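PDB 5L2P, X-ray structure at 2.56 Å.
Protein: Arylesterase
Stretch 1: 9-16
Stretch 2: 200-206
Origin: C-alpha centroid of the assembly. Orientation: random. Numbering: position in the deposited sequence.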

# COMPACT_ATOMS: atom_id res chain seq x y z
N ASN A 9 -6.43 15.19 -17.75
CA ASN A 9 -7.07 16.21 -18.53
C ASN A 9 -8.61 16.03 -18.55
O ASN A 9 -9.37 17.01 -18.44
N PHE A 10 -9.05 14.79 -18.67
CA PHE A 10 -10.47 14.48 -18.61
C PHE A 10 -11.11 14.94 -17.29
O PHE A 10 -12.22 15.48 -17.27
N LEU A 11 -10.41 14.70 -16.18
CA LEU A 11 -10.93 15.04 -14.85
C LEU A 11 -11.07 16.54 -14.70
O LEU A 11 -12.05 17.00 -14.15
N GLN A 12 -10.11 17.29 -15.20
CA GLN A 12 -10.18 18.77 -15.20
C GLN A 12 -11.43 19.27 -15.93
O GLN A 12 -12.15 20.13 -15.42
N VAL A 13 -11.68 18.73 -17.11
CA VAL A 13 -12.83 19.12 -17.91
C VAL A 13 -14.13 18.66 -17.23
O VAL A 13 -15.13 19.40 -17.23
N TYR A 14 -14.11 17.46 -16.66
CA TYR A 14 -15.33 16.90 -16.08
C TYR A 14 -15.86 17.73 -14.92
O TYR A 14 -17.06 17.99 -14.82
N TYR A 15 -14.97 18.14 -14.02
CA TYR A 15 -15.38 18.87 -12.82
C TYR A 15 -15.74 20.32 -13.16
O TYR A 15 -16.62 20.90 -12.51
N LYS A 16 -15.05 20.89 -14.16
CA LYS A 16 -15.36 22.25 -14.66
C LYS A 16 -16.73 22.30 -15.32
O LYS A 16 -17.40 23.30 -15.24
N LYS A 200 -12.90 10.89 -3.84
CA LYS A 200 -13.22 12.28 -4.15
C LYS A 200 -12.16 12.90 -5.04
O LYS A 200 -11.04 13.06 -4.60
N GLY A 201 -12.53 13.26 -6.26
CA GLY A 201 -11.60 13.87 -7.22
C GLY A 201 -11.06 12.90 -8.27
O GLY A 201 -10.01 13.09 -8.83
N TYR A 202 -11.80 11.83 -8.50
CA TYR A 202 -11.44 10.81 -9.45
C TYR A 202 -12.71 10.22 -10.04
O TYR A 202 -12.86 9.00 -10.11
N PHE A 203 -13.57 11.13 -10.52
CA PHE A 203 -14.82 10.84 -11.21
C PHE A 203 -15.86 10.18 -10.32
O PHE A 203 -16.92 10.77 -10.07
N LEU A 204 -15.58 8.96 -9.87
CA LEU A 204 -16.49 8.22 -8.99
C LEU A 204 -16.50 8.81 -7.58
O LEU A 204 -15.74 8.32 -6.71
N ASP A 205 -17.32 9.83 -7.37
CA ASP A 205 -17.37 10.49 -6.09
C ASP A 205 -18.34 9.83 -5.12
O ASP A 205 -19.51 9.85 -5.34
N ILE A 206 -17.81 9.32 -4.01
CA ILE A 206 -18.56 8.55 -3.01
C ILE A 206 -18.55 9.22 -1.64
O ILE A 206 -17.52 9.61 -1.15

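Residues 9-16 form one segment of a longer helix, and the irregular loop 200-206 lies against it, burying 342 Å² in total. The nearest CA atoms across the stretches are those of Leu11 and Phe203, 6.8 Å apart. Leu11, Tyr14 and Tyr15 direct their CA-to-CB bonds toward the loop, and Phe10 starts sideways but brings its ring nearer. Asn9, Gln12, Val13 and Lys16 take no part in the contact.

The polar centre is the hydroxyl of Tyr15, carried to the loop by an m rotamer (chi1 -75°). It acts in both directions. As acceptor, Tyr15 OH receives a hydrogen bond from the backbone Phe203 N at 2.9 Å, with a rather bent N-H...O angle of 131°; as donor, Tyr15 OH gives its proton to Asp205 OD2 at 3.0 Å. The amide of Tyr202 is also near, with Tyr202 N 3.2 Å from Tyr15 OH, but the angle is too poor for a hydrogen bond.

Asp205, also in an m rotamer (chi1 -65°), directs its CA-to-CB bond toward the helix and uses both carboxylate oxygens. While OD2 accepts from Tyr15, Asp205 OD1 accepts from Gly201 N at 3.0 Å with a nearly straight angle of 163°. The carboxylate thus links the Gly201 amide to the Tyr15 hydroxyl. Two backbone bonds tighten the loop further: Leu204 N to Tyr202 O at 2.7 Å, and a weak one from Asp205 N to Phe203 O at 2.9 Å. On the helix, the amide of Tyr15 is satisfied by the regular i to i-4 bond, Tyr15 N to Leu11 O at 3.1 Å.

Gly201 also lies close, with Gly201 CA 3.4 Å from Tyr15 OH. Its phi/psi of 101/23 would jam a CB against the preceding carbonyl oxygen, so the backbone conformation itself calls for glycine.

Apolar packing gathers around Phe203, which has the largest area covered by the opposing stretch. Its t side chain (chi1 -180°) leaves the backbone sideways, and its ring comes nearer to the helix, against Phe10 and Tyr14. Phe203 CD1 sits over one face of the Tyr14 ring, 3.5 Å from Tyr14 CZ; the two rings are oblique, with planes at 48° and centroids 4.8 Å apart. The same Phe203 CD1 meets the edge of the Phe10 ring, 4.2 Å from Phe10 CE2. Phe10 and Tyr14 are both t. Leu11 (m, t) packs against the loop backbone, with Leu11 CD2 3.7 Å from Phe203 N, and Leu11 CD2 is also 4.1 Å from Phe203 CB.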

# COMPACT_ATOMS: atom_id res chain seq x y z
CB ASN A 9 -6.48 16.22 -19.96
CG ASN A 9 -5.04 16.71 -20.01
OD1 ASN A 9 -4.45 17.05 -18.97
ND2 ASN A 9 -4.47 16.78 -21.23
CB PHE A 10 -10.71 12.96 -18.86
CG PHE A 10 -12.11 12.51 -18.54
CD1 PHE A 10 -13.15 12.74 -19.44
CD2 PHE A 10 -12.40 11.89 -17.33
CE1 PHE A 10 -14.45 12.34 -19.14
CE2 PHE A 10 -13.69 11.50 -17.01
CZ PHE A 10 -14.72 11.73 -17.92
CB LEU A 11 -10.00 14.46 -13.74
CG LEU A 11 -9.99 12.93 -13.62
CD1 LEU A 11 -8.91 12.48 -12.68
CD2 LEU A 11 -11.33 12.41 -13.13
CB GLN A 12 -8.93 19.39 -15.81
CG GLN A 12 -7.71 19.18 -14.93
CD GLN A 12 -6.36 19.38 -15.63
OE1 GLN A 12 -6.29 19.73 -16.81
NE2 GLN A 12 -5.28 19.12 -14.90
CB VAL A 13 -12.74 18.56 -19.35
CG1 VAL A 13 -14.04 18.73 -20.11
CG2 VAL A 13 -11.59 19.18 -20.10
CB TYR A 14 -15.07 15.49 -15.59
CG TYR A 14 -16.21 14.86 -14.78
CD1 TYR A 14 -17.40 14.43 -15.39
CD2 TYR A 14 -16.06 14.65 -13.42
CE1 TYR A 14 -18.40 13.82 -14.66
CE2 TYR A 14 -17.04 14.02 -12.67
CZ TYR A 14 -18.21 13.63 -13.28
OH TYR A 14 -19.17 12.99 -12.50
CB TYR A 15 -14.31 18.79 -11.71
CG TYR A 15 -14.29 17.45 -11.05
CD1 TYR A 15 -15.34 17.06 -10.22
CD2 TYR A 15 -13.25 16.54 -11.27
CE1 TYR A 15 -15.34 15.82 -9.61
CE2 TYR A 15 -13.25 15.27 -10.69
CZ TYR A 15 -14.29 14.92 -9.86
OH TYR A 15 -14.30 13.68 -9.28
CB LYS A 16 -14.31 22.72 -15.69
CG LYS A 16 -12.99 23.21 -15.09
CD LYS A 16 -11.92 23.36 -16.18
CE LYS A 16 -10.78 24.32 -15.87
NZ LYS A 16 -10.47 24.50 -14.43
CB LYS A 200 -13.38 13.07 -2.86
CG LYS A 200 -14.66 13.89 -2.81
CD LYS A 200 -15.94 13.07 -2.96
CE LYS A 200 -16.63 12.85 -1.62
NZ LYS A 200 -17.06 14.14 -0.97
CB TYR A 202 -10.64 9.71 -8.75
CG TYR A 202 -9.37 10.18 -8.06
CD1 TYR A 202 -8.17 10.28 -8.73
CD2 TYR A 202 -9.38 10.51 -6.75
CE1 TYR A 202 -7.02 10.69 -8.09
CE2 TYR A 202 -8.25 10.90 -6.08
CZ TYR A 202 -7.07 10.98 -6.75
OH TYR A 202 -5.90 11.39 -6.10
CB PHE A 203 -14.59 10.03 -12.47
CG PHE A 203 -15.87 9.72 -13.20
CD1 PHE A 203 -16.50 10.68 -14.01
CD2 PHE A 203 -16.49 8.50 -13.02
CE1 PHE A 203 -17.68 10.40 -14.67
CE2 PHE A 203 -17.69 8.22 -13.67
CZ PHE A 203 -18.27 9.17 -14.50
CB LEU A 204 -16.08 6.74 -8.88
CG LEU A 204 -17.05 5.83 -8.15
CD1 LEU A 204 -18.44 5.95 -8.80
CD2 LEU A 204 -16.61 4.38 -8.25
CB ASP A 205 -17.71 11.97 -6.23
CG ASP A 205 -16.64 12.75 -6.97
OD1 ASP A 205 -15.50 12.83 -6.51
OD2 ASP A 205 -16.98 13.33 -8.02
CB ILE A 206 -17.93 7.15 -2.87
CG1 ILE A 206 -17.92 6.45 -4.22
CG2 ILE A 206 -18.68 6.31 -1.84
CD1 ILE A 206 -17.19 5.11 -4.20